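Probable mRNA-capping enzyme (Acanthamoeba polyphaga mimivirus, PDB 3BGY) hydrolyses the 5'-triphosphate end of mRNA through this N-terminal triphosphatase domain, the full-length enzyme then adding guanylate to the resulting diphosphate and methylating the cap. Local coordinates at residues 72-77 against 168-173; 80-85 against 124-129. One frame throughout, in Å; residues are numbered along the deposited sequence.

Contact 1 (72-77 against 168-173); sequences LDISLI and ERIMYR
The phenol ring of Y172 is met obliquely by I74, whose CG2 methyl lies 3.7 Å from CE1 of Y172, while I74 CG1 approaches the neighbouring ring carbon CD1. A second flat group, the guanidinium of R169, receives a water at its edge and in its plane. NH1 of R169 donates to this water, which in turn donates to the carbonyl O of I77, 2.7 Å from the water oxygen, and so adds a solvent bridge between the strands. In one of the two deposited conformers of M171, CE lies over the centre of one face of the R173 guanidinium, a placement that remains doubtful.

These residues belong to neighbouring antiparallel strands of the closed eight-stranded barrel of a tunnel triphosphatase, and they illustrate how such a wall gives its two faces different characters. I74, L76, I170 and Y172 form an apolar face, on which helices 91-101 and 106-115 cover I74, L76 and Y172, with F97 reaching both I74 and Y172. I74 CG2, anti to the backbone N, also touches I170 CG2 at 3.9 Å, the two isoleucines lying side by side; L76 CD2 likewise meets I170 CG1 at 3.9 Å. D73, S75, I77, R169, M171 and R173 occupy the other face, consistent with the barrel interior. There D73 OD1 is hydrogen-bonded to S87, while its OD2 has long, weak ion pairs with K175 and R85.

Six backbone hydrogen bonds join the strands, two at each of the pairs D73-R173, S75-M171 and I77-R169. Between them, the CA of I170 makes a CH···O contact of 3.3 Å with O of S75. On the face of D73 and S75, the I77 and M171 side chains cross, I77 CD1 coming 4.0 Å from M171 CB.

Contact 2 (80-85 against 124-129); sequences DKNVYR and IVYKNR. With ACT (acetate ion), chain D.
An Asx turn leads into strand 83-88 and brings N82 against the end of segment 124-129. D80 OD1 accepts a hydrogen bond from the backbone N of N82, from above the carboxylate plane, at 3.0 Å; a chi1 of 67° places CG of D80 where OD1 can meet that N. N82 OD1 then receives a weak, bent bond from the backbone N of R129, 2.8 Å away. The hydroxyl OH of Y126 donates to OXT of an acetate, probably from the crystallisation liquor, at 2.6 Å and in the plane of the ring.

Beyond the turn, V83 pairs with K127 and R85 with V125, each through two backbone hydrogen bonds, as adjacent antiparallel strands of the triphosphatase barrel. R85 and K127 put positive charge on this face, among acidic neighbours such as D73 and E149, which would probably suit a tunnel that admits a polyphosphate. The long ion pair of R85 with E149 is weak, and NH1 of R85 lies 5.5 Å from NZ of K127. Aliphatic groups cover the flat cations: V83 CG2 sits 3.8 Å above the centre of the R129 guanidinium, and K127 CD over one face of that of R85. V125 CG2 lies 3.5 Å from NE of R85. On the reverse face, Y84 crosses I124 obliquely, its OH 3.4 Å from CG2 of I124.

In the fold
Contacts 1 and 2 show how one continuous wall is built from two strand pairs joined by the seam between 66-77 and 83-88, neighbours in the chain and in the sheet, giving the order 122-136, 83-88, 66-77, 169-183. Along the chain, contact 2 is nested inside the loop that contact 1 closes. Their centres are about 10 Å apart. The seam includes a probable hydrogen bond from L76 N to Y84 O, 2.8 Å long. On the face of S75 and R85, consistent with the barrel interior, S75 OG packs 3.5 Å from R85 CG, and D73 OD2 packs 3.7 Å from the R85 methylene CD. The acetate lies at contact 2 by Y126, on the other side of the sheet.

Contact 1 (72-77 against 168-173)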
ATOM      1  N   LEU A  72      -0.291  -6.219 -10.387  1.00 13.60           N
ATOM      2  CA  LEU A  72       1.081  -5.790 -10.620  1.00 12.64           C
ATOM      3  C   LEU A  72       1.194  -4.264 -10.452  1.00 15.16           C
ATOM      4  O   LEU A  72       0.484  -3.497 -11.123  1.00 12.93           O
ATOM      5  CB  LEU A  72       1.519  -6.175 -12.055  1.00 12.77           C
ATOM      6  CG  LEU A  72       2.911  -5.678 -12.449  1.00 13.74           C
ATOM      7  CD1 LEU A  72       3.964  -6.343 -11.621  1.00 17.33           C
ATOM      8  CD2 LEU A  72       3.163  -5.892 -13.937  1.00 17.09           C
ATOM      9  N   ASP A  73       2.060  -3.826  -9.532  1.00 12.07           N
ATOM     10  CA  ASP A  73       2.329  -2.398  -9.327  1.00 13.53           C
ATOM     11  C   ASP A  73       3.576  -2.004 -10.094  1.00 18.34           C
ATOM     12  O   ASP A  73       4.616  -2.642  -9.952  1.00 17.48           O
ATOM     13  CB  ASP A  73       2.638  -2.072  -7.857  1.00 15.73           C
ATOM     14  CG  ASP A  73       1.411  -1.818  -7.034  1.00 21.50           C
ATOM     15  OD1 ASP A  73       0.310  -1.719  -7.596  1.00 22.19           O
ATOM     16  OD2 ASP A  73       1.557  -1.666  -5.804  1.00 24.60           O
ATOM     17  N   ILE A  74       3.485  -0.923 -10.867  1.00 13.02           N
ATOM     18  CA  ILE A  74       4.639  -0.428 -11.618  1.00 11.36           C
ATOM     19  C   ILE A  74       4.828   0.972 -11.088  1.00 11.94           C
ATOM     20  O   ILE A  74       3.966   1.839 -11.241  1.00 14.16           O
ATOM     21  CB  ILE A  74       4.405  -0.395 -13.153  1.00 12.30           C
ATOM     22  CG1 ILE A  74       4.057  -1.785 -13.677  1.00 15.91           C
ATOM     23  CG2 ILE A  74       5.692   0.021 -13.877  1.00 15.73           C
ATOM     24  CD1 ILE A  74       2.588  -1.984 -13.910  1.00 21.73           C
ATOM     25  N   SER A  75       5.942   1.178 -10.396  1.00 12.05           N
ATOM     26  CA  SER A  75       6.204   2.486  -9.825  1.00 10.63           C
ATOM     27  C   SER A  75       7.302   3.219 -10.573  1.00 15.92           C
ATOM     28  O   SER A  75       8.392   2.670 -10.762  1.00 15.02           O
ATOM     29  CB  SER A  75       6.652   2.345  -8.373  1.00 15.15           C
ATOM     30  OG  SER A  75       5.651   1.745  -7.574  1.00 15.58           O
ATOM     31  N   LEU A  76       7.005   4.452 -10.984  1.00 11.86           N
ATOM     32  CA  LEU A  76       8.014   5.312 -11.621  1.00 12.56           C
ATOM     33  C   LEU A  76       8.506   6.216 -10.521  1.00 13.28           C
ATOM     34  O   LEU A  76       7.727   6.969  -9.935  1.00 14.71           O
ATOM     35  CB  LEU A  76       7.428   6.156 -12.746  1.00 12.28           C
ATOM     36  CG  LEU A  76       6.676   5.432 -13.835  1.00 16.55           C
ATOM     37  CD1 LEU A  76       6.254   6.508 -14.841  1.00 12.59           C
ATOM     38  CD2 LEU A  76       7.535   4.355 -14.525  1.00 20.46           C
ATOM     39  N   ILE A  77       9.803   6.117 -10.227  1.00 12.88           N
ATOM     40  CA  ILE A  77      10.426   6.872  -9.139  1.00 16.04           C
ATOM     41  C   ILE A  77      11.263   8.005  -9.703  1.00 15.86           C
ATOM     42  O   ILE A  77      12.258   7.790 -10.369  1.00 15.11           O
ATOM     43  CB  ILE A  77      11.266   5.935  -8.243  1.00 15.47           C
ATOM     44  CG1 ILE A  77      10.392   4.761  -7.787  1.00 16.25           C
ATOM     45  CG2 ILE A  77      11.793   6.698  -6.983  1.00 19.60           C
ATOM     46  CD1 ILE A  77      11.191   3.532  -7.406  1.00 25.88           C
ATOM     47  N   GLU A 168      14.245   8.318 -14.856  1.00 20.31           N
ATOM     48  CA  GLU A 168      13.357   7.712 -13.843  1.00 22.74           C
ATOM     49  C   GLU A 168      13.816   6.306 -13.485  1.00 22.55           C
ATOM     50  O   GLU A 168      14.373   5.595 -14.339  1.00 20.66           O
ATOM     51  CB  GLU A 168      11.921   7.579 -14.384  1.00 19.89           C
ATOM     52  CG  GLU A 168      11.148   8.889 -14.556  1.00 23.65           C
ATOM     53  CD  GLU A 168      11.600   9.728 -15.745  1.00 25.02           C
ATOM     54  OE1 GLU A 168      12.130   9.151 -16.721  1.00 25.80           O
ATOM     55  OE2 GLU A 168      11.421  10.966 -15.691  1.00 27.87           O
ATOM     56  N   ARG A 169      13.604   5.930 -12.220  1.00 14.56           N
ATOM     57  CA  ARG A 169      13.885   4.577 -11.759  1.00 13.07           C
ATOM     58  C   ARG A 169      12.540   3.833 -11.818  1.00 13.61           C
ATOM     59  O   ARG A 169      11.480   4.472 -11.728  1.00 18.33           O
ATOM     60  CB  ARG A 169      14.417   4.573 -10.310  1.00 15.15           C
ATOM     61  CG  ARG A 169      15.829   5.155 -10.116  1.00 21.88           C
ATOM     62  CD  ARG A 169      16.112   5.341  -8.609  1.00 23.90           C
ATOM     63  NE  ARG A 169      17.512   5.646  -8.241  1.00 20.69           N
ATOM     64  CZ  ARG A 169      18.065   6.858  -8.316  1.00 23.07           C
ATOM     65  NH1 ARG A 169      17.363   7.893  -8.764  1.00 27.62           N
ATOM     66  NH2 ARG A 169      19.298   7.062  -7.846  1.00 24.86           N
ATOM     67  N   ILE A 170      12.552   2.529 -12.073  1.00 14.07           N
ATOM     68  CA  ILE A 170      11.292   1.781 -12.098  1.00 13.25           C
ATOM     69  C   ILE A 170      11.367   0.588 -11.154  1.00 15.83           C
ATOM     70  O   ILE A 170      12.402  -0.079 -11.059  1.00 16.27           O
ATOM     71  CB  ILE A 170      10.907   1.273 -13.502  1.00 15.93           C
ATOM     72  CG1 ILE A 170      10.973   2.413 -14.518  1.00 16.74           C
ATOM     73  CG2 ILE A 170       9.457   0.743 -13.496  1.00 16.46           C
ATOM     74  CD1 ILE A 170      10.904   1.931 -15.943  1.00 19.48           C
ATOM     75  N   MET A 171      10.272   0.347 -10.443  0.50 13.46           N
ATOM     76  CA  MET A 171      10.179  -0.784  -9.530  0.50 15.14           C
ATOM     77  C   MET A 171       8.886  -1.540  -9.813  0.50 12.57           C
ATOM     78  O   MET A 171       7.852  -0.930 -10.132  0.50 13.01           O
ATOM     79  CB  MET A 171      10.231  -0.318  -8.074  0.50 18.51           C
ATOM     80  CG  MET A 171      10.154  -1.443  -7.048  0.50 18.92           C
ATOM     81  SD  MET A 171      10.206  -0.791  -5.400  0.50 25.09           S
ATOM     82  CE  MET A 171       8.850   0.427  -5.466  0.50 25.69           C
ATOM     83  N   TYR A 172       8.980  -2.867  -9.740  1.00 10.91           N
ATOM     84  CA  TYR A 172       7.846  -3.761  -9.985  1.00 15.91           C
ATOM     85  C   TYR A 172       7.522  -4.562  -8.754  1.00 15.89           C
ATOM     86  O   TYR A 172       8.423  -5.047  -8.080  1.00 15.48           O
ATOM     87  CB  TYR A 172       8.167  -4.747 -11.103  1.00 12.21           C
ATOM     88  CG  TYR A 172       8.590  -4.056 -12.370  1.00 13.25           C
ATOM     89  CD1 TYR A 172       7.629  -3.585 -13.281  1.00 16.28           C
ATOM     90  CD2 TYR A 172       9.957  -3.792 -12.634  1.00 15.85           C
ATOM     91  CE1 TYR A 172       8.010  -2.868 -14.423  1.00 14.60           C
ATOM     92  CE2 TYR A 172      10.356  -3.055 -13.802  1.00 13.92           C
ATOM     93  CZ  TYR A 172       9.365  -2.610 -14.675  1.00 19.80           C
ATOM     94  OH  TYR A 172       9.702  -1.923 -15.802  1.00 19.80           O
ATOM     95  N   ARG A 173       6.241  -4.601  -8.399  1.00 11.62           N
ATOM     96  CA  ARG A 173       5.815  -5.400  -7.258  1.00 13.50           C
ATOM     97  C   ARG A 173       4.581  -6.173  -7.667  1.00 13.48           C
ATOM     98  O   ARG A 173       3.584  -5.569  -8.025  1.00 16.90           O
ATOM     99  CB  ARG A 173       5.506  -4.537  -6.029  1.00 16.62           C
ATOM    100  CG  ARG A 173       6.752  -3.953  -5.386  1.00 13.35           C
ATOM    101  CD  ARG A 173       6.455  -3.181  -4.129  1.00 26.03           C
ATOM    102  NE  ARG A 173       7.708  -2.730  -3.526  1.00 29.56           N
ATOM    103  CZ  ARG A 173       7.872  -1.582  -2.874  1.00 46.17           C
ATOM    104  NH1 ARG A 173       6.859  -0.736  -2.724  1.00 55.79           N
ATOM    105  NH2 ARG A 173       9.079  -1.247  -2.427  1.00 47.45           N
TER
HETATM  106  O   HOH W   1      14.786   8.593  -9.953  1.00 28.32           O

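Contact 2 (80-85 against 124-129)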
ATOM      1  N   ASP A  80      13.133  13.558  -7.487  1.00 18.82           N
ATOM      2  CA  ASP A  80      12.702  14.224  -6.261  1.00 18.21           C
ATOM      3  C   ASP A  80      12.169  13.235  -5.214  1.00 21.47           C
ATOM      4  O   ASP A  80      11.710  13.650  -4.148  1.00 21.27           O
ATOM      5  CB  ASP A  80      11.676  15.356  -6.544  1.00 18.15           C
ATOM      6  CG  ASP A  80      10.312  14.840  -7.072  1.00 29.37           C
ATOM      7  OD1 ASP A  80      10.145  13.620  -7.345  1.00 19.16           O
ATOM      8  OD2 ASP A  80       9.388  15.677  -7.202  1.00 22.44           O
ATOM      9  N   LYS A  81      12.227  11.934  -5.557  1.00 17.44           N
ATOM     10  CA  LYS A  81      11.809  10.797  -4.704  1.00 17.71           C
ATOM     11  C   LYS A  81      10.303  10.532  -4.673  1.00 21.45           C
ATOM     12  O   LYS A  81       9.833   9.600  -3.996  1.00 18.72           O
ATOM     13  CB  LYS A  81      12.372  10.888  -3.265  1.00 19.51           C
ATOM     14  CG  LYS A  81      13.906  10.954  -3.187  1.00 30.02           C
ATOM     15  CD  LYS A  81      14.365  11.296  -1.773  1.00 31.39           C
ATOM     16  CE  LYS A  81      15.878  11.500  -1.704  1.00 43.08           C
ATOM     17  NZ  LYS A  81      16.375  12.654  -2.523  1.00 48.55           N
ATOM     18  N   ASN A  82       9.549  11.328  -5.434  1.00 16.14           N
ATOM     19  CA  ASN A  82       8.113  11.122  -5.505  1.00 14.25           C
ATOM     20  C   ASN A  82       7.826  10.036  -6.525  1.00 13.91           C
ATOM     21  O   ASN A  82       8.695   9.676  -7.337  1.00 14.00           O
ATOM     22  CB  ASN A  82       7.379  12.434  -5.759  1.00 14.81           C
ATOM     23  CG  ASN A  82       7.561  13.397  -4.622  1.00 20.42           C
ATOM     24  OD1 ASN A  82       7.543  12.989  -3.449  1.00 18.45           O
ATOM     25  ND2 ASN A  82       7.825  14.658  -4.941  1.00 25.40           N
ATOM     26  N   VAL A  83       6.610   9.498  -6.482  1.00 12.36           N
ATOM     27  CA  VAL A  83       6.317   8.318  -7.270  1.00 11.39           C
ATOM     28  C   VAL A  83       5.016   8.403  -8.038  1.00 11.91           C
ATOM     29  O   VAL A  83       4.039   8.871  -7.513  1.00 13.01           O
ATOM     30  CB  VAL A  83       6.227   7.065  -6.291  1.00 15.39           C
ATOM     31  CG1 VAL A  83       5.784   5.788  -7.014  1.00 15.76           C
ATOM     32  CG2 VAL A  83       7.585   6.820  -5.622  1.00 15.95           C
ATOM     33  N   TYR A  84       5.026   7.873  -9.260  1.00 13.25           N
ATOM     34  CA  TYR A  84       3.813   7.792 -10.100  1.00 11.58           C
ATOM     35  C   TYR A  84       3.632   6.282 -10.214  1.00 13.57           C
ATOM     36  O   TYR A  84       4.482   5.588 -10.790  1.00 15.22           O
ATOM     37  CB  TYR A  84       4.052   8.414 -11.498  1.00 10.12           C
ATOM     38  CG  TYR A  84       2.777   8.497 -12.343  1.00 12.64           C
ATOM     39  CD1 TYR A  84       1.916   9.601 -12.246  1.00 17.25           C
ATOM     40  CD2 TYR A  84       2.470   7.483 -13.262  1.00 15.19           C
ATOM     41  CE1 TYR A  84       0.758   9.693 -13.087  1.00 18.57           C
ATOM     42  CE2 TYR A  84       1.328   7.559 -14.097  1.00 15.90           C
ATOM     43  CZ  TYR A  84       0.493   8.664 -13.997  1.00 16.61           C
ATOM     44  OH  TYR A  84      -0.604   8.748 -14.819  1.00 19.57           O
ATOM     45  N   ARG A  85       2.579   5.761  -9.592  1.00 11.06           N
ATOM     46  CA  ARG A  85       2.352   4.311  -9.576  1.00 10.29           C
ATOM     47  C   ARG A  85       1.073   3.840 -10.254  1.00 13.58           C
ATOM     48  O   ARG A  85       0.003   4.362  -9.985  1.00 14.62           O
ATOM     49  CB  ARG A  85       2.352   3.808  -8.123  1.00 12.28           C
ATOM     50  CG  ARG A  85       2.197   2.277  -7.940  1.00 15.18           C
ATOM     51  CD  ARG A  85       2.027   1.923  -6.479  1.00 21.83           C
ATOM     52  NE  ARG A  85       0.757   2.414  -5.952  1.00 24.94           N
ATOM     53  CZ  ARG A  85       0.380   2.307  -4.675  1.00 39.47           C
ATOM     54  NH1 ARG A  85       1.171   1.722  -3.782  1.00 42.99           N
ATOM     55  NH2 ARG A  85      -0.790   2.788  -4.288  1.00 39.20           N
ATOM     56  N   ILE A 124      -4.301   4.438 -10.610  1.00 13.65           N
ATOM     57  CA  ILE A 124      -3.148   5.321 -10.775  1.00 12.52           C
ATOM     58  C   ILE A 124      -3.091   6.323  -9.642  1.00 14.98           C
ATOM     59  O   ILE A 124      -4.104   6.933  -9.286  1.00 15.78           O
ATOM     60  CB  ILE A 124      -3.252   6.102 -12.123  1.00 17.81           C
ATOM     61  CG1 ILE A 124      -3.411   5.125 -13.288  1.00 15.98           C
ATOM     62  CG2 ILE A 124      -2.032   6.964 -12.322  1.00 17.91           C
ATOM     63  CD1 ILE A 124      -3.463   5.770 -14.667  1.00 20.94           C
ATOM     64  N   VAL A 125      -1.902   6.456  -9.046  1.00 12.61           N
ATOM     65  CA  VAL A 125      -1.704   7.381  -7.953  1.00 15.22           C
ATOM     66  C   VAL A 125      -0.372   8.103  -8.057  1.00 17.24           C
ATOM     67  O   VAL A 125       0.606   7.579  -8.596  1.00 17.63           O
ATOM     68  CB  VAL A 125      -1.731   6.680  -6.513  1.00 20.73           C
ATOM     69  CG1 VAL A 125      -3.112   6.103  -6.179  1.00 24.77           C
ATOM     70  CG2 VAL A 125      -0.636   5.609  -6.379  1.00 20.76           C
ATOM     71  N   TYR A 126      -0.361   9.325  -7.552  1.00 14.30           N
ATOM     72  CA  TYR A 126       0.863  10.102  -7.464  1.00 12.82           C
ATOM     73  C   TYR A 126       1.115  10.172  -5.955  1.00 14.68           C
ATOM     74  O   TYR A 126       0.294  10.678  -5.190  1.00 13.88           O
ATOM     75  CB  TYR A 126       0.703  11.486  -8.098  1.00 13.33           C
ATOM     76  CG  TYR A 126       1.908  12.368  -7.860  1.00 16.62           C
ATOM     77  CD1 TYR A 126       3.091  12.207  -8.617  1.00 17.83           C
ATOM     78  CD2 TYR A 126       1.883  13.345  -6.842  1.00 19.94           C
ATOM     79  CE1 TYR A 126       4.235  12.999  -8.348  1.00 16.83           C
ATOM     80  CE2 TYR A 126       3.003  14.140  -6.574  1.00 15.12           C
ATOM     81  CZ  TYR A 126       4.170  13.962  -7.333  1.00 17.07           C
ATOM     82  OH  TYR A 126       5.255  14.749  -7.052  1.00 18.30           O
ATOM     83  N   LYS A 127       2.280   9.684  -5.553  1.00 12.90           N
ATOM     84  CA  LYS A 127       2.639   9.604  -4.142  1.00 13.46           C
ATOM     85  C   LYS A 127       3.667  10.655  -3.809  1.00 14.75           C
ATOM     86  O   LYS A 127       4.773  10.625  -4.349  1.00 15.16           O
ATOM     87  CB  LYS A 127       3.210   8.217  -3.840  1.00 16.62           C
ATOM     88  CG  LYS A 127       2.235   7.070  -4.007  1.00 22.37           C
ATOM     89  CD  LYS A 127       2.935   5.707  -3.859  1.00 39.04           C
ATOM     90  CE  LYS A 127       2.954   5.195  -2.411  1.00 39.37           C
ATOM     91  NZ  LYS A 127       3.544   6.132  -1.409  1.00 46.45           N
ATOM     92  N   ASN A 128       3.288  11.606  -2.959  1.00 17.67           N
ATOM     93  CA  ASN A 128       4.210  12.667  -2.553  1.00 15.04           C
ATOM     94  C   ASN A 128       4.895  12.129  -1.301  1.00 18.44           C
ATOM     95  O   ASN A 128       4.359  12.220  -0.190  1.00 20.12           O
ATOM     96  CB  ASN A 128       3.462  13.993  -2.261  1.00 17.98           C
ATOM     97  CG  ASN A 128       4.399  15.130  -1.834  1.00 21.07           C
ATOM     98  OD1 ASN A 128       5.557  14.912  -1.455  1.00 24.10           O
ATOM     99  ND2 ASN A 128       3.872  16.340  -1.834  1.00 23.02           N
ATOM    100  N   ARG A 129       6.071  11.552  -1.508  1.00 18.99           N
ATOM    101  CA  ARG A 129       6.822  10.962  -0.417  1.00 23.48           C
ATOM    102  C   ARG A 129       7.447  11.957   0.553  1.00 27.38           C
ATOM    103  O   ARG A 129       7.895  11.565   1.629  1.00 28.83           O
ATOM    104  CB  ARG A 129       7.846   9.976  -0.971  1.00 26.35           C
ATOM    105  CG  ARG A 129       7.177   8.752  -1.609  1.00 30.59           C
ATOM    106  CD  ARG A 129       8.060   7.514  -1.557  1.00 49.05           C
ATOM    107  NE  ARG A 129       7.292   6.297  -1.821  1.00 54.90           N
ATOM    108  CZ  ARG A 129       7.822   5.111  -2.123  1.00 61.13           C
ATOM    109  NH1 ARG A 129       9.141   4.958  -2.205  1.00 65.86           N
ATOM    110  NH2 ARG A 129       7.027   4.075  -2.377  1.00 58.79           N
TER
HETATM  111  C   ACT D2004       7.586  14.681  -9.821  1.00 39.05           C
HETATM  112  O   ACT D2004       8.441  15.470 -10.526  1.00 38.98           O
HETATM  113  OXT ACT D2004       7.334  14.892  -8.659  1.00 25.40           O
HETATM  114  CH3 ACT D2004       6.925  13.547 -10.488  1.00 42.28           C
HETATM  115  O   HOH W   2      10.960   7.377  -3.081  1.00 39.24           O
HETATM  116  O   HOH W   3       7.453  16.582  -2.155  1.00 40.72           O